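Local coordinates for protein formimidoylglutamase (Bacillus subtilis, PDB 3M1R) that catalyses the manganese-dependent hydrolysis of N-formimidoyl-L-glutamate to L-glutamate and formamide in the histidine degradation pathway, at residues T23-L28 with H81-L87; W32-K38 with H118-V122; I240-M246 with V283-V289; V274-Q279 with H311-M316. All coordinates share one frame. Numbering follows the deposited sequence.

Contact 1. Residues T23-L28 with H81-L87; sequences TKMSDL and HVVSELL
Two loops meet here, each leading into a strand of the parallel sheet of the arginase fold. In 23-28, residues 25-27 take helical angles. Asp27 N bonds Lys24 O and Leu28 N bonds Met25 O, both at 2.8 Å; Asp27 OD2 accepts Lys24 N at 2.9 Å. The backbones converge from 8.2 Å between CA of Thr23 and CA of His81 to 4.9 Å between CA of Leu28 and CA of Leu86. His81 (chi1 m) comes first: Thr23 CG2 lies over its ring face, 4.2 Å from the centroid, a CH-pi contact. Val82 CG2 is 4.2 Å from SE of Met25, a selenomethionine with all three chi angles m. With chi1 t, Val83 CG2 is 4.0 Å from Met25 CE; Val83 CB is 4.1 Å from Leu28 CD1. Glu85 O is 3.5 Å from Leu28 CD2. Leu86 CA passes 3.4 Å from Leu28 O. Leu87 N then donates to Leu28 O at 2.8 Å and 170°, and Leu87 CD2 touches Met25 CE at 3.5 Å. A backbone bond between Leu87 and Ala30 follows. The chemistry is mainly apolar, accompanied by a single, nearly straight backbone hydrogen bond just ahead of the pairing of strands 29-31 and 87-93.

Contact 2. Residues W32-K38 with H118-V122; sequences WDGQDIK and HPDWV
This contact lies at the entry to two neighbouring parallel strands of the arginase-fold sheet, 39-45 and 121-127. Segment 32-38 is an irregular loop. Segment 118-122 leaves helix 100-117 through a type I beta turn, His118 to Trp121 (Trp121 N to His118 O, 2.9 Å). CA of Lys38 and CA of Asp120 lie closest, 5.1 Å apart. His118 (chi1 m, chi2 -91°) projects into the loop. Ile37 (m, t) sets CD1 over the face of the His118 ring, 3.8 Å from its centroid, a CH-pi contact. Trp32 (chi1 t, chi2 50°) turns its edge to the His118 face in an offset edge-to-face pair; its six-membered ring and the imidazole have centroids 5.3 Å apart, planes at 78°. Trp32 NE1 also donates to Gln35 O at 2.7 Å. Trp121 (chi1 t) meets Ile37 CG2 with CD1 at 3.6 Å, while its NE1 bonds Ala41 O. Tyr7 of a neighbouring subunit packs on His118. Asp36 has an off-rotamer chi1, -123°; its OD1 accepts His118 ND1 at 3.3 Å and 148°.

Contact 3. Residues I240-M246 with V283-V289; sequences IFISVDM and VAGIEIV. With CA (calcium ion), chain B; CA (calcium ion), chain C.
This is a buried pairing of two adjacent parallel strands near the centre of the sheet. Strands 240-245 and 283-289 belong to one beta-alpha-beta unit of the arginase fold, joined through helix 267-278. Their axes approach to 4.8 Å at 13°. Ile240 pairs with Val283, Ile242 with Ile286, Ser243 with Glu287, Val244 with Ile288 and Asp245 with Val289. Ala284 (phi/psi -89/-18) interrupts the extended run. The bonds are Ala284 N to Ile240 O at 2.7 Å, Ile242 N to Gly285 O at 3.0 Å, Glu287 N to Ile242 O at 2.9 Å, Val244 N to Glu287 O at 2.8 Å, Val289 N to Val244 O at 2.8 Å and Met246 N to Val289 O at 3.0 Å. One face is aliphatic: Ile240 CD1 meets Val283 CG2 at 3.4 Å and Ile242 CG2 meets Ile286 CG1 at 3.7 Å. Helices 267-278 and 300-318 cover it. On the other face Phe241 (chi1 t) packs against helix 133-141. Glu287 (p, t) takes a bond from Ser243 OG to OE2 at 2.5 Å, and Ser133 and Thr136 also bond its carboxylate. At the C-terminal end Asp245 enters the two-metal site with Asn130, Asp153, His155, Asp157 and Asp247. Calcium occupies sites inferred for the manganese cofactor. Asp245 OD2 bridges both ions, 2.6 Å from CA of chain B and 2.5 Å from CA of chain C.

Contact 4. Residues V274-Q279 with H311-M316; sequences VKYIAQ and HALKGM
Lys275 lies along the side of helix 311-316, spanning His311, Lys314 and Gly315. Its rotamer is t, t, p, m. The chain bends so that NZ comes 2.9 Å from His311 ND1, near the plane of the imidazole, and CD lies 3.4 Å from Lys314 CE. The two lysine NZ atoms, of Lys275 and Lys314, are only 3.4 Å apart. Lys314 (chi1 to chi4 all t) sends this charge to salt bridges with Glu77 and with Glu193 of a neighbouring subunit. His311 (chi1 m) also meets that subunit, in an edge-to-face pair with its Phe194. The two helical segments run in the same general direction. Their axes cross at -33° and close to 7.2 Å. The nearest backbone pair is CA of Lys275 with CA of Gly315, 4.5 Å apart. Gly315 lets the helices come this close, since a CB there would clash with Ala278 CB and Lys275 O. Ala278, Ala312, Val274 and Gln279 also take part. Ala278 CB is 3.4 Å from Ala312 O and 4.4 Å from Ala312 CB. Val274 (chi1 t) places CG1 3.7 Å from Ala312 CB. Gln279 CG rests 3.2 Å from Gly315 O. Such close glycine- and alanine-lined packing joins helices 267-278 and 300-318, which cover one face of the parallel sheet in this three-layer alpha/beta/alpha arginase fold.

How the contacts relate
Contact 3 is the central one, its centre 11 Å from that of contact 4. Helix 267-278 packs directly on the strands: Ile277 CG2 lies 3.2 Å from Ile242 CD1, and Val274 CG1 lies 4.0 Å from Ile286 CD1. The metal site is at the C-terminal end of strand 239-245, where Asp245 lies; the Val274 side chain is about 11 Å from that of Asp245. Contact 1 packs on helix 300-318, Val82 CB lying 4.0 Å from Leu313 CB. Contact 2 reaches contact 3 through neighbouring strands, Val122 CG1 lying 3.8 Å from Ala284 O, and contact 4 through Met316 CE, 3.4 Å from Val122 CG1. Contacts 1 and 2 lie away from the metals.

Contact 1. Residues T23-L28 with H81-L87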
loop_
_atom_site.group_PDB
_atom_site.type_symbol
_atom_site.label_atom_id
_atom_site.label_comp_id
_atom_site.label_asym_id
_atom_site.label_seq_id
_atom_site.Cartn_x
_atom_site.Cartn_y
_atom_site.Cartn_z
ATOM N N THR D 23 11.308 -31.073 -5.864
ATOM C CA THR D 23 10.713 -31.465 -4.599
ATOM C C THR D 23 10.720 -30.276 -3.662
ATOM O O THR D 23 11.781 -29.868 -3.189
ATOM C CB THR D 23 11.461 -32.593 -3.898
ATOM O OG1 THR D 23 11.404 -33.779 -4.701
ATOM C CG2 THR D 23 10.793 -32.862 -2.552
ATOM N N LYS D 24 9.531 -29.739 -3.397
ATOM C CA LYS D 24 9.355 -28.613 -2.494
ATOM C C LYS D 24 8.801 -29.131 -1.183
ATOM O O LYS D 24 8.344 -30.273 -1.119
ATOM C CB LYS D 24 8.403 -27.591 -3.118
ATOM C CG LYS D 24 8.952 -27.006 -4.406
ATOM C CD LYS D 24 8.053 -25.939 -4.976
ATOM C CE LYS D 24 6.656 -26.488 -5.259
ATOM N NZ LYS D 24 5.691 -25.411 -5.671
HETATM N N MSE D 25 8.837 -28.303 -0.139
HETATM C CA MSE D 25 8.368 -28.747 1.160
HETATM C C MSE D 25 6.912 -29.194 1.071
HETATM O O MSE D 25 6.479 -30.093 1.792
HETATM C CB MSE D 25 8.560 -27.650 2.215
HETATM C CG MSE D 25 10.017 -27.446 2.607
HETATM SE SE MSE D 25 10.851 -29.059 3.398
HETATM C CE MSE D 25 9.935 -29.022 5.130
ATOM N N SER D 26 6.157 -28.570 0.174
ATOM C CA SER D 26 4.760 -28.955 -0.011
ATOM C C SER D 26 4.595 -30.426 -0.400
ATOM O O SER D 26 3.545 -31.011 -0.170
ATOM C CB SER D 26 4.106 -28.094 -1.070
ATOM O OG SER D 26 4.968 -27.959 -2.176
ATOM N N ASP D 27 5.624 -31.013 -1.001
ATOM C CA ASP D 27 5.556 -32.407 -1.424
ATOM C C ASP D 27 5.851 -33.327 -0.250
ATOM O O ASP D 27 5.648 -34.530 -0.344
ATOM C CB ASP D 27 6.542 -32.673 -2.569
ATOM C CG ASP D 27 6.282 -31.787 -3.779
ATOM O OD1 ASP D 27 5.111 -31.673 -4.200
ATOM O OD2 ASP D 27 7.249 -31.206 -4.312
ATOM N N LEU D 28 6.326 -32.761 0.858
ATOM C CA LEU D 28 6.813 -33.577 1.981
ATOM C C LEU D 28 6.060 -33.358 3.291
ATOM O O LEU D 28 6.289 -34.054 4.268
ATOM C CB LEU D 28 8.297 -33.313 2.214
ATOM C CG LEU D 28 9.255 -33.733 1.114
ATOM C CD1 LEU D 28 10.557 -33.033 1.291
ATOM C CD2 LEU D 28 9.455 -35.239 1.183
ATOM N N HIS D 81 17.545 -33.871 0.388
ATOM C CA HIS D 81 16.460 -33.151 1.029
ATOM C C HIS D 81 16.640 -33.106 2.549
ATOM O O HIS D 81 17.242 -34.015 3.141
ATOM C CB HIS D 81 15.134 -33.776 0.625
ATOM C CG HIS D 81 14.954 -33.858 -0.856
ATOM N ND1 HIS D 81 14.239 -34.863 -1.468
ATOM C CD2 HIS D 81 15.416 -33.063 -1.850
ATOM C CE1 HIS D 81 14.260 -34.678 -2.776
ATOM N NE2 HIS D 81 14.968 -33.594 -3.035
ATOM N N VAL D 82 16.140 -32.042 3.177
ATOM C CA VAL D 82 16.294 -31.877 4.625
ATOM C C VAL D 82 15.285 -32.708 5.394
ATOM O O VAL D 82 15.436 -32.917 6.591
ATOM C CB VAL D 82 16.153 -30.408 5.078
ATOM C CG1 VAL D 82 17.323 -29.570 4.580
ATOM C CG2 VAL D 82 14.805 -29.838 4.639
ATOM N N VAL D 83 14.239 -33.155 4.707
ATOM C CA VAL D 83 13.314 -34.125 5.273
ATOM C C VAL D 83 13.493 -35.431 4.510
ATOM O O VAL D 83 13.292 -35.482 3.294
ATOM C CB VAL D 83 11.865 -33.649 5.158
ATOM C CG1 VAL D 83 10.905 -34.768 5.506
ATOM C CG2 VAL D 83 11.639 -32.463 6.067
ATOM N N SER D 84 13.891 -36.486 5.211
ATOM C CA SER D 84 14.129 -37.769 4.553
ATOM C C SER D 84 12.823 -38.478 4.202
ATOM O O SER D 84 12.647 -38.950 3.081
ATOM C CB SER D 84 15.030 -38.662 5.407
ATOM O OG SER D 84 14.680 -38.575 6.776
ATOM N N GLU D 85 11.903 -38.536 5.159
ATOM C CA GLU D 85 10.624 -39.203 4.945
ATOM C C GLU D 85 9.497 -38.210 4.660
ATOM O O GLU D 85 9.232 -37.866 3.510
ATOM C CB GLU D 85 10.270 -40.091 6.145
ATOM C CG GLU D 85 10.639 -39.502 7.508
ATOM C CD GLU D 85 11.795 -40.238 8.172
ATOM O OE1 GLU D 85 12.061 -39.984 9.368
ATOM O OE2 GLU D 85 12.432 -41.072 7.492
ATOM N N LEU D 86 8.823 -37.767 5.714
ATOM C CA LEU D 86 7.816 -36.733 5.587
ATOM C C LEU D 86 7.795 -35.938 6.876
ATOM O O LEU D 86 8.317 -36.387 7.897
ATOM C CB LEU D 86 6.439 -37.328 5.294
ATOM C CG LEU D 86 5.837 -38.297 6.311
ATOM C CD1 LEU D 86 5.515 -37.589 7.598
ATOM C CD2 LEU D 86 4.582 -38.978 5.757
ATOM N N LEU D 87 7.190 -34.758 6.826
ATOM C CA LEU D 87 7.110 -33.884 7.986
ATOM C C LEU D 87 5.647 -33.655 8.297
ATOM O O LEU D 87 4.919 -33.127 7.472
ATOM C CB LEU D 87 7.777 -32.565 7.650
ATOM C CG LEU D 87 7.984 -31.528 8.741
ATOM C CD1 LEU D 87 9.033 -32.008 9.737
ATOM C CD2 LEU D 87 8.399 -30.213 8.094
#

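Contact 2. Residues W32-K38 with H118-V122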
loop_
_atom_site.group_PDB
_atom_site.type_symbol
_atom_site.label_atom_id
_atom_site.label_comp_id
_atom_site.label_asym_id
_atom_site.label_seq_id
_atom_site.Cartn_x
_atom_site.Cartn_y
_atom_site.Cartn_z
ATOM N N TRP D 32 -1.331 -34.139 9.831
ATOM C CA TRP D 32 -1.130 -35.210 10.780
ATOM C C TRP D 32 -2.455 -35.864 11.045
ATOM O O TRP D 32 -3.414 -35.189 11.394
ATOM C CB TRP D 32 -0.596 -34.661 12.097
ATOM C CG TRP D 32 -0.216 -35.717 13.071
ATOM C CD1 TRP D 32 0.575 -36.800 12.829
ATOM C CD2 TRP D 32 -0.572 -35.780 14.459
ATOM N NE1 TRP D 32 0.720 -37.542 13.975
ATOM C CE2 TRP D 32 0.031 -36.935 14.992
ATOM C CE3 TRP D 32 -1.336 -34.971 15.301
ATOM C CZ2 TRP D 32 -0.113 -37.306 16.325
ATOM C CZ3 TRP D 32 -1.477 -35.341 16.624
ATOM C CH2 TRP D 32 -0.872 -36.498 17.123
ATOM N N ASP D 33 -2.519 -37.168 10.832
ATOM C CA ASP D 33 -3.546 -37.973 11.464
ATOM C C ASP D 33 -2.838 -38.531 12.696
ATOM O O ASP D 33 -1.651 -38.280 12.876
ATOM C CB ASP D 33 -4.022 -39.076 10.530
ATOM C CG ASP D 33 -5.523 -39.232 10.539
ATOM O OD1 ASP D 33 -6.182 -38.666 9.642
ATOM O OD2 ASP D 33 -6.044 -39.916 11.444
ATOM N N GLY D 34 -3.531 -39.274 13.546
ATOM C CA GLY D 34 -2.966 -39.641 14.836
ATOM C C GLY D 34 -1.610 -40.337 14.876
ATOM O O GLY D 34 -1.035 -40.506 15.954
ATOM N N GLN D 35 -1.090 -40.732 13.716
ATOM C CA GLN D 35 0.076 -41.625 13.646
ATOM C C GLN D 35 1.310 -41.175 14.439
ATOM O O GLN D 35 1.426 -40.014 14.828
ATOM C CB GLN D 35 0.445 -41.939 12.190
ATOM C CG GLN D 35 0.757 -40.732 11.340
ATOM C CD GLN D 35 -0.375 -40.360 10.398
ATOM O OE1 GLN D 35 -1.380 -39.798 10.814
ATOM N NE2 GLN D 35 -0.206 -40.662 9.120
ATOM N N ASP D 36 2.228 -42.112 14.664
ATOM C CA ASP D 36 3.380 -41.896 15.542
ATOM C C ASP D 36 4.394 -40.887 15.016
ATOM O O ASP D 36 4.923 -41.031 13.914
ATOM C CB ASP D 36 4.082 -43.218 15.842
ATOM C CG ASP D 36 4.159 -43.505 17.327
ATOM O OD1 ASP D 36 4.448 -42.563 18.103
ATOM O OD2 ASP D 36 3.923 -44.670 17.718
ATOM N N ILE D 37 4.674 -39.875 15.829
ATOM C CA ILE D 37 5.566 -38.798 15.425
ATOM C C ILE D 37 7.008 -39.131 15.752
ATOM O O ILE D 37 7.374 -39.322 16.906
ATOM C CB ILE D 37 5.199 -37.474 16.102
ATOM C CG1 ILE D 37 3.694 -37.235 16.009
ATOM C CG2 ILE D 37 5.962 -36.322 15.469
ATOM C CD1 ILE D 37 3.209 -36.150 16.930
ATOM N N LYS D 38 7.823 -39.199 14.712
ATOM C CA LYS D 38 9.240 -39.446 14.873
ATOM C C LYS D 38 9.966 -38.240 14.304
ATOM O O LYS D 38 9.869 -37.952 13.112
ATOM C CB LYS D 38 9.629 -40.714 14.124
ATOM C CG LYS D 38 8.686 -41.894 14.374
ATOM C CD LYS D 38 8.737 -42.910 13.230
ATOM C CE LYS D 38 7.873 -42.488 12.040
ATOM N NZ LYS D 38 8.266 -41.171 11.443
ATOM N N HIS D 118 4.155 -38.729 22.384
ATOM C CA HIS D 118 5.116 -38.981 21.310
ATOM C C HIS D 118 6.491 -38.450 21.679
ATOM O O HIS D 118 6.889 -37.375 21.217
ATOM C CB HIS D 118 4.677 -38.303 20.019
ATOM C CG HIS D 118 3.282 -38.635 19.602
ATOM N ND1 HIS D 118 2.989 -39.690 18.763
ATOM C CD2 HIS D 118 2.102 -38.047 19.898
ATOM C CE1 HIS D 118 1.684 -39.741 18.567
ATOM N NE2 HIS D 118 1.121 -38.752 19.242
ATOM N N PRO D 119 7.234 -39.216 22.493
ATOM C CA PRO D 119 8.493 -38.781 23.106
ATOM C C PRO D 119 9.582 -38.512 22.084
ATOM O O PRO D 119 10.614 -37.941 22.442
ATOM C CB PRO D 119 8.893 -39.979 23.974
ATOM C CG PRO D 119 8.243 -41.144 23.314
ATOM C CD PRO D 119 6.938 -40.629 22.780
ATOM N N ASP D 120 9.367 -38.924 20.839
ATOM C CA ASP D 120 10.346 -38.659 19.804
ATOM C C ASP D 120 10.006 -37.419 18.979
ATOM O O ASP D 120 10.681 -37.129 17.995
ATOM C CB ASP D 120 10.502 -39.874 18.897
ATOM C CG ASP D 120 11.070 -41.076 19.636
ATOM O OD1 ASP D 120 10.482 -42.176 19.525
ATOM O OD2 ASP D 120 12.091 -40.916 20.341
ATOM N N TRP D 121 8.961 -36.696 19.374
ATOM C CA TRP D 121 8.608 -35.438 18.696
ATOM C C TRP D 121 9.555 -34.295 19.058
ATOM O O TRP D 121 9.848 -34.045 20.229
ATOM C CB TRP D 121 7.159 -35.040 18.984
ATOM C CG TRP D 121 6.759 -33.716 18.378
ATOM C CD1 TRP D 121 7.052 -33.265 17.120
ATOM C CD2 TRP D 121 5.987 -32.694 18.996
ATOM N NE1 TRP D 121 6.513 -32.030 16.921
ATOM C CE2 TRP D 121 5.848 -31.651 18.064
ATOM C CE3 TRP D 121 5.387 -32.556 20.257
ATOM C CZ2 TRP D 121 5.154 -30.488 18.342
ATOM C CZ3 TRP D 121 4.692 -31.400 20.537
ATOM C CH2 TRP D 121 4.583 -30.380 19.587
ATOM N N VAL D 122 10.053 -33.623 18.032
ATOM C CA VAL D 122 10.832 -32.407 18.209
ATOM C C VAL D 122 10.034 -31.274 17.591
ATOM O O VAL D 122 9.962 -31.161 16.376
ATOM C CB VAL D 122 12.184 -32.503 17.498
ATOM C CG1 VAL D 122 12.961 -31.196 17.660
ATOM C CG2 VAL D 122 12.972 -33.690 18.033
#

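Contact 3. Residues I240-M246 with V283-V289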
loop_
_atom_site.group_PDB
_atom_site.type_symbol
_atom_site.label_atom_id
_atom_site.label_comp_id
_atom_site.label_asym_id
_atom_site.label_seq_id
_atom_site.Cartn_x
_atom_site.Cartn_y
_atom_site.Cartn_z
ATOM N N ILE D 240 18.257 -28.700 25.081
ATOM C CA ILE D 240 18.281 -27.306 24.674
ATOM C C ILE D 240 17.018 -26.987 23.883
ATOM O O ILE D 240 16.540 -27.823 23.116
ATOM C CB ILE D 240 19.526 -26.976 23.837
ATOM C CG1 ILE D 240 19.528 -27.790 22.550
ATOM C CG2 ILE D 240 20.796 -27.258 24.632
ATOM C CD1 ILE D 240 20.896 -27.917 21.928
ATOM N N PHE D 241 16.460 -25.795 24.111
ATOM C CA PHE D 241 15.312 -25.313 23.357
ATOM C C PHE D 241 15.706 -24.007 22.695
ATOM O O PHE D 241 16.292 -23.134 23.324
ATOM C CB PHE D 241 14.102 -25.115 24.276
ATOM C CG PHE D 241 12.861 -24.614 23.564
ATOM C CD1 PHE D 241 12.006 -25.498 22.921
ATOM C CD2 PHE D 241 12.543 -23.269 23.560
ATOM C CE1 PHE D 241 10.863 -25.047 22.280
ATOM C CE2 PHE D 241 11.394 -22.807 22.923
ATOM C CZ PHE D 241 10.551 -23.697 22.287
ATOM N N ILE D 242 15.411 -23.896 21.411
ATOM C CA ILE D 242 15.793 -22.731 20.643
ATOM C C ILE D 242 14.578 -21.836 20.460
ATOM O O ILE D 242 13.599 -22.241 19.838
ATOM C CB ILE D 242 16.310 -23.127 19.249
ATOM C CG1 ILE D 242 17.521 -24.056 19.344
ATOM C CG2 ILE D 242 16.663 -21.886 18.436
ATOM C CD1 ILE D 242 17.967 -24.523 17.974
ATOM N N SER D 243 14.642 -20.625 21.007
ATOM C CA SER D 243 13.570 -19.653 20.818
ATOM C C SER D 243 14.029 -18.507 19.941
ATOM O O SER D 243 14.869 -17.696 20.338
ATOM C CB SER D 243 13.069 -19.108 22.161
ATOM O OG SER D 243 11.921 -18.282 21.971
ATOM N N VAL D 244 13.470 -18.431 18.744
ATOM C CA VAL D 244 13.832 -17.356 17.840
ATOM C C VAL D 244 12.758 -16.277 17.800
ATOM O O VAL D 244 11.654 -16.497 17.299
ATOM C CB VAL D 244 14.059 -17.852 16.417
ATOM C CG1 VAL D 244 14.449 -16.656 15.538
ATOM C CG2 VAL D 244 15.142 -18.910 16.410
ATOM N N ASP D 245 13.092 -15.117 18.350
ATOM C CA ASP D 245 12.239 -13.947 18.257
ATOM C C ASP D 245 12.783 -13.163 17.078
ATOM O O ASP D 245 13.917 -12.701 17.093
ATOM C CB ASP D 245 12.321 -13.138 19.544
ATOM C CG ASP D 245 11.483 -11.862 19.503
ATOM O OD1 ASP D 245 11.212 -11.296 18.429
ATOM O OD2 ASP D 245 11.088 -11.430 20.588
HETATM N N MSE D 246 11.980 -13.054 16.034
HETATM C CA MSE D 246 12.477 -12.537 14.766
HETATM C C MSE D 246 12.908 -11.084 14.863
HETATM O O MSE D 246 13.643 -10.600 14.008
HETATM C CB MSE D 246 11.446 -12.741 13.640
HETATM C CG MSE D 246 11.240 -14.218 13.258
HETATM SE SE MSE D 246 12.829 -15.121 12.494
HETATM C CE MSE D 246 12.782 -14.246 10.741
ATOM N N VAL D 283 18.618 -31.294 21.216
ATOM C CA VAL D 283 17.778 -30.174 20.841
ATOM C C VAL D 283 16.328 -30.615 20.946
ATOM O O VAL D 283 15.880 -31.475 20.202
ATOM C CB VAL D 283 18.066 -29.718 19.417
ATOM C CG1 VAL D 283 17.245 -28.486 19.097
ATOM C CG2 VAL D 283 19.535 -29.420 19.255
ATOM N N ALA D 284 15.594 -30.029 21.881
ATOM C CA ALA D 284 14.241 -30.488 22.177
ATOM C C ALA D 284 13.169 -29.812 21.315
ATOM O O ALA D 284 12.052 -30.309 21.210
ATOM C CB ALA D 284 13.933 -30.296 23.661
ATOM N N GLY D 285 13.504 -28.679 20.705
ATOM C CA GLY D 285 12.527 -27.932 19.930
ATOM C C GLY D 285 13.009 -26.566 19.474
ATOM O O GLY D 285 14.066 -26.085 19.876
ATOM N N ILE D 286 12.239 -25.957 18.584
ATOM C CA ILE D 286 12.501 -24.605 18.168
ATOM C C ILE D 286 11.152 -23.911 17.965
ATOM O O ILE D 286 10.167 -24.522 17.506
ATOM C CB ILE D 286 13.392 -24.540 16.902
ATOM C CG1 ILE D 286 13.719 -23.086 16.541
ATOM C CG2 ILE D 286 12.735 -25.254 15.723
ATOM C CD1 ILE D 286 14.660 -22.948 15.348
ATOM N N GLU D 287 11.097 -22.643 18.346
ATOM C CA GLU D 287 9.910 -21.836 18.118
ATOM C C GLU D 287 10.318 -20.540 17.442
ATOM O O GLU D 287 11.412 -20.033 17.648
ATOM C CB GLU D 287 9.194 -21.546 19.436
ATOM C CG GLU D 287 9.987 -20.640 20.345
ATOM C CD GLU D 287 9.334 -20.461 21.712
ATOM O OE1 GLU D 287 8.320 -21.137 21.992
ATOM O OE2 GLU D 287 9.843 -19.648 22.509
ATOM N N ILE D 288 9.429 -20.017 16.615
ATOM C CA ILE D 288 9.644 -18.724 15.997
ATOM C C ILE D 288 8.510 -17.797 16.395
ATOM O O ILE D 288 7.331 -18.136 16.238
ATOM C CB ILE D 288 9.693 -18.862 14.490
ATOM C CG1 ILE D 288 10.843 -19.803 14.120
ATOM C CG2 ILE D 288 9.836 -17.480 13.823
ATOM C CD1 ILE D 288 10.860 -20.142 12.667
ATOM N N VAL D 289 8.867 -16.645 16.947
ATOM C CA VAL D 289 7.862 -15.695 17.375
ATOM C C VAL D 289 8.084 -14.318 16.774
ATOM O O VAL D 289 9.147 -14.022 16.218
ATOM C CB VAL D 289 7.798 -15.572 18.927
ATOM C CG1 VAL D 289 7.319 -16.865 19.547
ATOM C CG2 VAL D 289 9.160 -15.164 19.497
HETATM CA CA CA B . 12.005 -9.066 21.001
HETATM CA CA CA C . 10.970 -10.328 22.863
#

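Contact 4. Residues V274-Q279 with H311-M316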
loop_
_atom_site.group_PDB
_atom_site.type_symbol
_atom_site.label_atom_id
_atom_site.label_comp_id
_atom_site.label_asym_id
_atom_site.label_seq_id
_atom_site.Cartn_x
_atom_site.Cartn_y
_atom_site.Cartn_z
ATOM N N VAL D 274 21.414 -20.801 13.882
ATOM C CA VAL D 274 20.401 -21.836 14.030
ATOM C C VAL D 274 20.882 -23.220 13.504
ATOM O O VAL D 274 20.673 -24.246 14.163
ATOM C CB VAL D 274 19.098 -21.417 13.334
ATOM C CG1 VAL D 274 18.101 -22.558 13.337
ATOM C CG2 VAL D 274 18.522 -20.184 14.025
ATOM N N LYS D 275 21.514 -23.260 12.329
ATOM C CA LYS D 275 21.996 -24.546 11.813
ATOM C C LYS D 275 23.049 -25.162 12.758
ATOM O O LYS D 275 22.992 -26.338 13.076
ATOM C CB LYS D 275 22.530 -24.449 10.376
ATOM C CG LYS D 275 23.310 -25.721 9.968
ATOM C CD LYS D 275 23.792 -25.736 8.514
ATOM C CE LYS D 275 24.432 -24.412 8.065
ATOM N NZ LYS D 275 23.440 -23.421 7.477
ATOM N N TYR D 276 23.989 -24.346 13.218
ATOM C CA TYR D 276 24.950 -24.771 14.219
ATOM C C TYR D 276 24.291 -25.388 15.456
ATOM O O TYR D 276 24.546 -26.549 15.784
ATOM C CB TYR D 276 25.854 -23.607 14.635
ATOM C CG TYR D 276 26.950 -24.026 15.588
ATOM C CD1 TYR D 276 27.991 -24.836 15.163
ATOM C CD2 TYR D 276 26.939 -23.619 16.911
ATOM C CE1 TYR D 276 28.997 -25.237 16.036
ATOM C CE2 TYR D 276 27.937 -24.015 17.790
ATOM C CZ TYR D 276 28.963 -24.820 17.346
ATOM O OH TYR D 276 29.955 -25.204 18.215
ATOM N N ILE D 277 23.463 -24.615 16.156
ATOM C CA ILE D 277 22.811 -25.108 17.370
ATOM C C ILE D 277 21.990 -26.377 17.112
ATOM O O ILE D 277 21.984 -27.308 17.922
ATOM C CB ILE D 277 21.894 -24.038 17.983
ATOM C CG1 ILE D 277 22.732 -22.898 18.566
ATOM C CG2 ILE D 277 21.002 -24.658 19.041
ATOM C CD1 ILE D 277 21.965 -21.595 18.745
ATOM N N ALA D 278 21.312 -26.415 15.970
ATOM C CA ALA D 278 20.442 -27.530 15.628
ATOM C C ALA D 278 21.179 -28.871 15.526
ATOM O O ALA D 278 20.554 -29.932 15.613
ATOM C CB ALA D 278 19.702 -27.234 14.334
ATOM N N GLN D 279 22.498 -28.822 15.336
ATOM C CA GLN D 279 23.321 -30.033 15.225
ATOM C C GLN D 279 23.729 -30.594 16.577
ATOM O O GLN D 279 24.189 -31.731 16.674
ATOM C CB GLN D 279 24.600 -29.740 14.448
ATOM C CG GLN D 279 24.373 -29.429 12.997
ATOM C CD GLN D 279 25.666 -29.142 12.276
ATOM O OE1 GLN D 279 26.262 -28.085 12.455
ATOM N NE2 GLN D 279 26.116 -30.092 11.462
ATOM N N HIS D 311 16.916 -24.282 7.868
ATOM C CA HIS D 311 18.274 -24.408 8.380
ATOM C C HIS D 311 18.334 -25.184 9.692
ATOM O O HIS D 311 19.306 -25.862 9.970
ATOM C CB HIS D 311 18.969 -23.049 8.495
ATOM C CG HIS D 311 19.421 -22.493 7.181
ATOM N ND1 HIS D 311 20.739 -22.512 6.773
ATOM C CD2 HIS D 311 18.728 -21.901 6.175
ATOM C CE1 HIS D 311 20.840 -21.966 5.573
ATOM N NE2 HIS D 311 19.634 -21.579 5.193
ATOM N N ALA D 312 17.282 -25.110 10.485
ATOM C CA ALA D 312 17.197 -25.954 11.658
ATOM C C ALA D 312 17.059 -27.414 11.245
ATOM O O ALA D 312 17.723 -28.286 11.797
ATOM C CB ALA D 312 16.027 -25.527 12.558
ATOM N N LEU D 313 16.183 -27.682 10.285
ATOM C CA LEU D 313 15.991 -29.046 9.785
ATOM C C LEU D 313 17.315 -29.567 9.249
ATOM O O LEU D 313 17.696 -30.707 9.497
ATOM C CB LEU D 313 14.975 -29.056 8.654
ATOM C CG LEU D 313 13.551 -29.613 8.766
ATOM C CD1 LEU D 313 13.162 -30.178 10.121
ATOM C CD2 LEU D 313 12.575 -28.554 8.297
ATOM N N LYS D 314 18.008 -28.710 8.515
ATOM C CA LYS D 314 19.310 -29.034 7.959
ATOM C C LYS D 314 20.257 -29.465 9.078
ATOM O O LYS D 314 20.940 -30.483 8.967
ATOM C CB LYS D 314 19.869 -27.809 7.237
ATOM C CG LYS D 314 21.184 -28.038 6.509
ATOM C CD LYS D 314 21.605 -26.758 5.802
ATOM C CE LYS D 314 23.059 -26.799 5.386
ATOM N NZ LYS D 314 23.487 -25.515 4.783
ATOM N N GLY D 315 20.290 -28.679 10.153
ATOM C CA GLY D 315 21.156 -28.958 11.284
ATOM C C GLY D 315 20.792 -30.279 11.919
ATOM O O GLY D 315 21.667 -31.065 12.260
HETATM N N MSE D 316 19.499 -30.540 12.064
HETATM C CA MSE D 316 19.071 -31.813 12.630
HETATM C C MSE D 316 19.478 -32.999 11.744
HETATM O O MSE D 316 19.971 -34.009 12.247
HETATM C CB MSE D 316 17.569 -31.817 12.915
HETATM C CG MSE D 316 17.149 -30.750 13.935
HETATM SE SE MSE D 316 15.226 -30.501 14.004
HETATM C CE MSE D 316 14.793 -32.132 14.986
#